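Local coordinates for MdbA (Actinomyces oris, PDB 4Z7X), which is a thiol-disulfide oxidoreductase of the thioredoxin superfamily, part of a disulfide bond-forming machine linked to sortase-mediated pilus assembly, at residues Q102-V107 against E149-A154; F63-S68 against S106-A111. All coordinates share one frame; numbering follows the deposited sequence.

Contact 1 of 2, residues Q102-V107 against E149-A154; sequences QEWTSV and EGLVAA
Val107 and Leu151 are the residues whose CA atoms come nearest across the contact, 8.9 Å apart, so the helices stand well off from each other and side chains alone span the gap. Leu151 does most of this work. Its CG lies anti to the carbonyl carbon (chi1 -68°), which carries the branched end out towards helix 103-118, where it settles between Trp104 and Val107. Leu151 CD1 makes the tightest touch, 3.6 Å from Val107 CG1, and the same methyl also lies 3.9 Å from Trp104 CH2. Leu151 CG sits 3.8 Å from Trp104 CH2, and Leu151 CD2 reaches that ring carbon too, at 4.0 Å, so the far corner of the benzene half of the indole meets the whole isobutyl fork. The ring meets Leu151 at a slant. Trp104 and Leu151 arrive from opposite directions. With Trp104 CG placed beside its own carbonyl carbon and opposite the backbone N (chi1 177°), the indole stretches across the gap until CH2 and CZ3 form its leading end. Val107, one turn further along, supplies a single methyl. The contact is therefore wholly apolar. Other helices close around it: Leu151 also packs on Phe126 and Ile133 of helix 123-140, while Val107 touches Val172 of helix 168-174. This is plain hydrophobic helix-helix packing, joining the first turn of helix 103-118 to helix 148-157 within a cluster of helices that is consistent with the helical insertion of DsbA-like thioredoxin folds.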
ATOM      1  N   GLN A 102      -5.524  10.179 -11.447  1.00 13.28           N
ATOM      2  CA  GLN A 102      -5.405   9.274 -12.590  1.00 15.29           C
ATOM      3  C   GLN A 102      -6.305   8.065 -12.426  1.00 13.10           C
ATOM      4  O   GLN A 102      -6.281   7.413 -11.373  1.00 15.31           O
ATOM      5  CB  GLN A 102      -3.960   8.785 -12.741  1.00 15.13           C
ATOM      6  CG  GLN A 102      -3.011   9.900 -13.187  1.00 14.99           C
ATOM      7  CD  GLN A 102      -3.202  10.256 -14.659  1.00 16.60           C
ATOM      8  OE1 GLN A 102      -3.780   9.481 -15.448  1.00 20.29           O
ATOM      9  NE2 GLN A 102      -2.651  11.372 -15.059  1.00 19.04           N
ATOM     10  N   GLU A 103      -7.058   7.729 -13.475  1.00 16.12           N
ATOM     11  CA  GLU A 103      -7.956   6.590 -13.368  0.60 17.57           C
ATOM     12  C   GLU A 103      -7.216   5.264 -13.154  1.00 14.86           C
ATOM     13  O   GLU A 103      -7.759   4.370 -12.526  1.00 15.72           O
ATOM     14  CB  GLU A 103      -8.940   6.499 -14.532  0.60 21.64           C
ATOM     15  CG  GLU A 103      -9.930   7.645 -14.547  0.60 24.53           C
ATOM     16  CD  GLU A 103     -10.700   7.782 -13.245  0.60 24.98           C
ATOM     17  OE1 GLU A 103     -10.562   8.841 -12.618  0.60 20.52           O
ATOM     18  OE2 GLU A 103     -11.437   6.830 -12.854  0.60 32.91           O
ATOM     19  N   TRP A 104      -5.960   5.149 -13.615  1.00 13.72           N
ATOM     20  CA  TRP A 104      -5.137   3.964 -13.298  1.00 12.67           C
ATOM     21  C   TRP A 104      -5.179   3.631 -11.795  1.00 12.98           C
ATOM     22  O   TRP A 104      -5.269   2.473 -11.431  1.00 12.07           O
ATOM     23  CB  TRP A 104      -3.688   4.160 -13.740  1.00 14.28           C
ATOM     24  CG  TRP A 104      -2.778   3.040 -13.380  1.00 14.19           C
ATOM     25  CD1 TRP A 104      -1.668   3.115 -12.590  1.00 15.34           C
ATOM     26  CD2 TRP A 104      -2.868   1.673 -13.812  1.00 15.41           C
ATOM     27  NE1 TRP A 104      -1.050   1.904 -12.507  1.00 15.52           N
ATOM     28  CE2 TRP A 104      -1.759   0.990 -13.245  1.00 15.95           C
ATOM     29  CE3 TRP A 104      -3.764   0.954 -14.624  1.00 16.76           C
ATOM     30  CZ2 TRP A 104      -1.538  -0.373 -13.444  1.00 17.47           C
ATOM     31  CZ3 TRP A 104      -3.527  -0.419 -14.822  1.00 18.27           C
ATOM     32  CH2 TRP A 104      -2.430  -1.054 -14.238  1.00 20.16           C
ATOM     33  N   THR A 105      -5.149   4.646 -10.932  1.00 11.99           N
ATOM     34  CA  THR A 105      -5.228   4.409  -9.513  1.00 12.97           C
ATOM     35  C   THR A 105      -6.507   3.685  -9.124  1.00 11.47           C
ATOM     36  O   THR A 105      -6.446   2.768  -8.288  1.00 12.95           O
ATOM     37  CB  THR A 105      -5.061   5.732  -8.745  1.00 12.50           C
ATOM     38  OG1 THR A 105      -3.792   6.283  -9.110  1.00 14.65           O
ATOM     39  CG2 THR A 105      -5.171   5.539  -7.232  1.00 14.21           C
ATOM     40  N   SER A 106      -7.651   4.073  -9.708  1.00 11.84           N
ATOM     41  CA  SER A 106      -8.887   3.362  -9.421  1.00 12.37           C
ATOM     42  C   SER A 106      -8.846   1.927  -9.957  1.00 11.53           C
ATOM     43  O   SER A 106      -9.392   1.025  -9.347  1.00 11.51           O
ATOM     44  CB  SER A 106     -10.114   4.081  -9.989  1.00 14.02           C
ATOM     45  OG  SER A 106     -10.347   5.311  -9.292  1.00 15.71           O
ATOM     46  N   VAL A 107      -8.254   1.738 -11.130  1.00 11.45           N
ATOM     47  CA  VAL A 107      -8.147   0.392 -11.695  1.00 11.47           C
ATOM     48  C   VAL A 107      -7.363  -0.503 -10.729  1.00 10.33           C
ATOM     49  O   VAL A 107      -7.826  -1.602 -10.353  1.00  9.73           O
ATOM     50  CB  VAL A 107      -7.519   0.419 -13.081  1.00 12.63           C
ATOM     51  CG1 VAL A 107      -7.318  -0.990 -13.616  1.00 15.73           C
ATOM     52  CG2 VAL A 107      -8.401   1.222 -14.037  1.00 12.02           C
ATOM     53  N   GLU A 149      -5.994  -6.471 -17.873  1.00 17.56           N
ATOM     54  CA  GLU A 149      -5.323  -7.676 -18.321  1.00 18.92           C
ATOM     55  C   GLU A 149      -3.886  -7.722 -17.796  1.00 14.53           C
ATOM     56  O   GLU A 149      -3.417  -8.767 -17.394  1.00 17.02           O
ATOM     57  CB  GLU A 149      -5.360  -7.733 -19.852  1.00 21.53           C
ATOM     58  CG  GLU A 149      -6.783  -7.928 -20.388  1.00 26.50           C
ATOM     59  CD  GLU A 149      -7.771  -6.748 -20.220  1.00 37.34           C
ATOM     60  OE1 GLU A 149      -7.359  -5.558 -20.334  1.00 27.63           O
ATOM     61  OE2 GLU A 149      -8.999  -7.021 -19.999  1.00 39.29           O
ATOM     62  N   GLY A 150      -3.242  -6.552 -17.722  1.00 12.18           N
ATOM     63  CA  GLY A 150      -1.914  -6.423 -17.158  1.00 14.41           C
ATOM     64  C   GLY A 150      -1.919  -6.747 -15.680  1.00 12.82           C
ATOM     65  O   GLY A 150      -0.996  -7.370 -15.170  1.00 13.14           O
ATOM     66  N   LEU A 151      -2.938  -6.291 -14.966  1.00 13.69           N
ATOM     67  CA  LEU A 151      -3.044  -6.640 -13.536  1.00 14.26           C
ATOM     68  C   LEU A 151      -3.341  -8.108 -13.311  1.00 14.32           C
ATOM     69  O   LEU A 151      -2.884  -8.665 -12.339  1.00 13.17           O
ATOM     70  CB  LEU A 151      -4.091  -5.790 -12.828  1.00 13.19           C
ATOM     71  CG  LEU A 151      -3.720  -4.298 -12.690  1.00 12.80           C
ATOM     72  CD1 LEU A 151      -4.937  -3.442 -12.409  1.00 17.66           C
ATOM     73  CD2 LEU A 151      -2.622  -4.137 -11.619  1.00 15.51           C
ATOM     74  N   VAL A 152      -4.136  -8.719 -14.174  1.00 12.32           N
ATOM     75  CA  VAL A 152      -4.346 -10.176 -14.119  1.00 13.85           C
ATOM     76  C   VAL A 152      -2.971 -10.868 -14.280  1.00 15.51           C
ATOM     77  O   VAL A 152      -2.624 -11.783 -13.544  1.00 14.51           O
ATOM     78  CB  VAL A 152      -5.338 -10.630 -15.184  1.00 13.27           C
ATOM     79  CG1 VAL A 152      -5.380 -12.141 -15.269  1.00 16.90           C
ATOM     80  CG2 VAL A 152      -6.765 -10.114 -14.856  1.00 14.13           C
ATOM     81  N   ALA A 153      -2.180 -10.394 -15.220  1.00 13.60           N
ATOM     82  CA  ALA A 153      -0.854 -10.981 -15.430  1.00 17.03           C
ATOM     83  C   ALA A 153       0.054 -10.768 -14.227  1.00 15.68           C
ATOM     84  O   ALA A 153       0.769 -11.679 -13.827  1.00 17.72           O
ATOM     85  CB  ALA A 153      -0.241 -10.478 -16.706  1.00 20.46           C
ATOM     86  N   ALA A 154      -0.009  -9.598 -13.597  1.00 13.51           N
ATOM     87  CA  ALA A 154       0.769  -9.350 -12.401  1.00 15.28           C
ATOM     88  C   ALA A 154       0.309 -10.257 -11.256  1.00 12.68           C
ATOM     89  O   ALA A 154       1.110 -10.744 -10.467  1.00 12.90           O
ATOM     90  CB  ALA A 154       0.647  -7.907 -11.987  1.00 15.00           C
TER

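Contact 2 of 2, residues F63-S68 against S106-A111; sequences FDYSCS and SVVMNA
The Tyr65 ring lies flat against Val108, whose CG1 sits almost over the ring centre, 3.5 Å from the centroid and only 13° off the normal: a CH-pi contact. Val108 CG1 is brought there by lying opposite its own backbone N (chi1 -179°). Phe63 approaches the other face of the tyrosine, CE2 foremost and edge on, so the ring is clasped between a methyl and an aromatic edge. At the rim, close to the ring plane, CG of Met109, deposited as selenomethionine, lies 3.9 Å from Tyr65 CD2. Beyond the contact, the hydroxyl of Tyr65 is hydrogen-bonded to His127 ND1 of helix 123-140. A leucine in place of Tyr65 would probably leave Val108 CG1 without its aromatic face and His127 ND1 without its hydroxyl partner. The tyrosine's backbone belongs to a type I turn from Asp64 to Cys67, reinforced by an Asx turn in which Asp64 OD1 accepts from Ser66 N at 2.9 Å. The turn leads from strand 58-63 to Cys67, the N-cap of helix 68-86 and first cysteine of a probable thioredoxin-type CxxC motif; the arrangement thus packs the loop before that motif onto helix 103-118.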
ATOM      1  N   PHE A  63       0.716   6.705  -0.234  1.00 11.32           N
ATOM      2  CA  PHE A  63       1.142   6.487  -1.620  1.00 11.44           C
ATOM      3  C   PHE A  63      -0.028   6.591  -2.587  1.00 10.60           C
ATOM      4  O   PHE A  63      -1.198   6.540  -2.195  1.00 10.57           O
ATOM      5  CB  PHE A  63       1.771   5.104  -1.737  1.00 13.16           C
ATOM      6  CG  PHE A  63       0.774   3.988  -1.679  1.00 10.95           C
ATOM      7  CD1 PHE A  63       0.334   3.456  -0.481  1.00 13.34           C
ATOM      8  CD2 PHE A  63       0.161   3.574  -2.841  1.00 11.23           C
ATOM      9  CE1 PHE A  63      -0.631   2.465  -0.488  1.00 13.72           C
ATOM     10  CE2 PHE A  63      -0.787   2.589  -2.856  1.00 11.35           C
ATOM     11  CZ  PHE A  63      -1.204   2.037  -1.662  1.00 13.74           C
ATOM     12  N   ASP A  64       0.324   6.805  -3.856  1.00 11.07           N
ATOM     13  CA  ASP A  64      -0.600   6.744  -4.999  1.00 11.71           C
ATOM     14  C   ASP A  64       0.030   5.792  -6.029  1.00 11.47           C
ATOM     15  O   ASP A  64       1.190   5.977  -6.409  1.00 11.33           O
ATOM     16  CB  ASP A  64      -0.767   8.159  -5.592  1.00 12.71           C
ATOM     17  CG  ASP A  64      -1.797   8.242  -6.712  1.00 11.68           C
ATOM     18  OD1 ASP A  64      -2.069   7.221  -7.346  1.00 12.44           O
ATOM     19  OD2 ASP A  64      -2.300   9.360  -6.995  1.00 15.50           O
ATOM     20  N   TYR A  65      -0.716   4.790  -6.447  1.00 10.26           N
ATOM     21  CA  TYR A  65      -0.282   3.876  -7.492  1.00 10.96           C
ATOM     22  C   TYR A  65       0.154   4.536  -8.799  1.00 11.99           C
ATOM     23  O   TYR A  65       0.883   3.920  -9.578  1.00 14.37           O
ATOM     24  CB  TYR A  65      -1.335   2.790  -7.792  1.00 11.18           C
ATOM     25  CG  TYR A  65      -1.473   1.725  -6.709  1.00 10.06           C
ATOM     26  CD1 TYR A  65      -0.389   0.948  -6.364  1.00  9.67           C
ATOM     27  CD2 TYR A  65      -2.648   1.555  -6.000  1.00 11.69           C
ATOM     28  CE1 TYR A  65      -0.471  -0.018  -5.395  1.00 10.06           C
ATOM     29  CE2 TYR A  65      -2.752   0.600  -5.007  1.00 11.21           C
ATOM     30  CZ  TYR A  65      -1.658  -0.172  -4.695  1.00  9.96           C
ATOM     31  OH  TYR A  65      -1.750  -1.087  -3.700  1.00 11.61           O
ATOM     32  N   SER A  66      -0.306   5.754  -9.045  1.00 11.41           N
ATOM     33  CA  SER A  66       0.055   6.501 -10.257  1.00 11.62           C
ATOM     34  C   SER A  66       1.152   7.550 -10.058  1.00 11.41           C
ATOM     35  O   SER A  66       1.427   8.332 -10.977  1.00 13.95           O
ATOM     36  CB  SER A  66      -1.173   7.191 -10.841  1.00 12.77           C
ATOM     37  OG  SER A  66      -2.114   6.238 -11.307  1.00 14.74           O
ATOM     38  N   CYS A  67       1.833   7.485  -8.911  1.00 13.14           N
ATOM     39  CA  CYS A  67       2.907   8.430  -8.558  1.00 13.70           C
ATOM     40  C   CYS A  67       4.276   7.812  -8.843  1.00 13.24           C
ATOM     41  O   CYS A  67       4.656   6.759  -8.266  1.00 14.46           O
ATOM     42  CB  CYS A  67       2.785   8.847  -7.078  1.00 14.87           C
ATOM     43  SG  CYS A  67       4.212   9.801  -6.486  1.00 17.28           S
ATOM     44  N   SER A  68       5.044   8.466  -9.698  1.00 14.37           N
ATOM     45  CA  SER A  68       6.365   7.933 -10.053  1.00 15.76           C
ATOM     46  C   SER A  68       7.337   7.893  -8.902  1.00 13.11           C
ATOM     47  O   SER A  68       8.168   6.987  -8.836  1.00 14.51           O
ATOM     48  CB  SER A  68       6.941   8.733 -11.234  1.00 14.75           C
ATOM     49  OG  SER A  68       7.203  10.080 -10.877  1.00 19.89           O
ATOM     50  N   SER A 106      -7.651   4.073  -9.708  1.00 11.84           N
ATOM     51  CA  SER A 106      -8.887   3.362  -9.421  1.00 12.37           C
ATOM     52  C   SER A 106      -8.846   1.927  -9.957  1.00 11.53           C
ATOM     53  O   SER A 106      -9.392   1.025  -9.347  1.00 11.51           O
ATOM     54  CB  SER A 106     -10.114   4.081  -9.989  1.00 14.02           C
ATOM     55  OG  SER A 106     -10.347   5.311  -9.292  1.00 15.71           O
ATOM     56  N   VAL A 107      -8.254   1.738 -11.130  1.00 11.45           N
ATOM     57  CA  VAL A 107      -8.147   0.392 -11.695  1.00 11.47           C
ATOM     58  C   VAL A 107      -7.363  -0.503 -10.729  1.00 10.33           C
ATOM     59  O   VAL A 107      -7.826  -1.602 -10.353  1.00  9.73           O
ATOM     60  CB  VAL A 107      -7.519   0.419 -13.081  1.00 12.63           C
ATOM     61  CG1 VAL A 107      -7.318  -0.990 -13.616  1.00 15.73           C
ATOM     62  CG2 VAL A 107      -8.401   1.222 -14.037  1.00 12.02           C
ATOM     63  N   VAL A 108      -6.190  -0.031 -10.334  1.00 11.42           N
ATOM     64  CA  VAL A 108      -5.353  -0.801  -9.411  1.00 10.97           C
ATOM     65  C   VAL A 108      -6.052  -1.005  -8.070  1.00  9.97           C
ATOM     66  O   VAL A 108      -6.044  -2.130  -7.544  1.00 10.43           O
ATOM     67  CB  VAL A 108      -3.968  -0.178  -9.164  1.00 11.60           C
ATOM     68  CG1 VAL A 108      -3.173  -1.058  -8.217  1.00 11.61           C
ATOM     69  CG2 VAL A 108      -3.213   0.014 -10.454  1.00 12.98           C
HETATM   70  N   MSE A 109      -6.678   0.059  -7.522  1.00  9.86           N
HETATM   71  CA  MSE A 109      -7.347  -0.101  -6.226  1.00  9.99           C
HETATM   72  C   MSE A 109      -8.499  -1.109  -6.279  1.00  9.46           C
HETATM   73  O   MSE A 109      -8.744  -1.844  -5.331  1.00 10.20           O
HETATM   74  CB  MSE A 109      -7.740   1.240  -5.598  1.00 10.89           C
HETATM   75  CG  MSE A 109      -6.482   1.947  -5.135  1.00 12.92           C
HETATM   76 SE   MSE A 109      -6.855   3.637  -4.235  0.65 13.36          SE
HETATM   77  CE  MSE A 109      -7.795   2.916  -2.699  1.00 11.50           C
ATOM     78  N   ASN A 110      -9.237  -1.152  -7.377  1.00  9.35           N
ATOM     79  CA  ASN A 110     -10.281  -2.146  -7.487  1.00 10.85           C
ATOM     80  C   ASN A 110      -9.729  -3.569  -7.520  1.00 10.16           C
ATOM     81  O   ASN A 110     -10.271  -4.459  -6.878  1.00 12.05           O
ATOM     82  CB  ASN A 110     -11.158  -1.840  -8.707  1.00 12.35           C
ATOM     83  CG  ASN A 110     -12.238  -0.839  -8.366  1.00 11.95           C
ATOM     84  OD1 ASN A 110     -13.112  -1.171  -7.590  1.00 16.17           O
ATOM     85  ND2 ASN A 110     -12.192   0.370  -8.923  1.00 15.21           N
ATOM     86  N   ALA A 111      -8.619  -3.787  -8.230  1.00 10.19           N
ATOM     87  CA  ALA A 111      -8.012  -5.111  -8.262  1.00 10.82           C
ATOM     88  C   ALA A 111      -7.402  -5.440  -6.885  1.00 10.39           C
ATOM     89  O   ALA A 111      -7.553  -6.549  -6.389  1.00 10.83           O
ATOM     90  CB  ALA A 111      -6.930  -5.195  -9.322  1.00 12.78           C
TER

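Overall arrangement
Both contacts are apolar across their segments, and both draw on helix 103-118, sharing Ser106 and Val107; their centres are about 7 Å apart. Contact 2 is fully buried; contact 1 is mostly so, with Val107 partly exposed. The centre of contact 1 is about 14 Å from the centre of the chain, and it joins helix to helix through aliphatic and indole carbons. That of contact 2 is about 9 Å away; it ties a loop leaving the central sheet to the same helix, with an aromatic ring as its centrepiece and polar turn bonds behind it. Thr105 connects the two: Thr105 OG1 lies 2.6 Å from Asp64 OD1 and 2.8 Å from Ser66 OG, both probable hydrogen bonds.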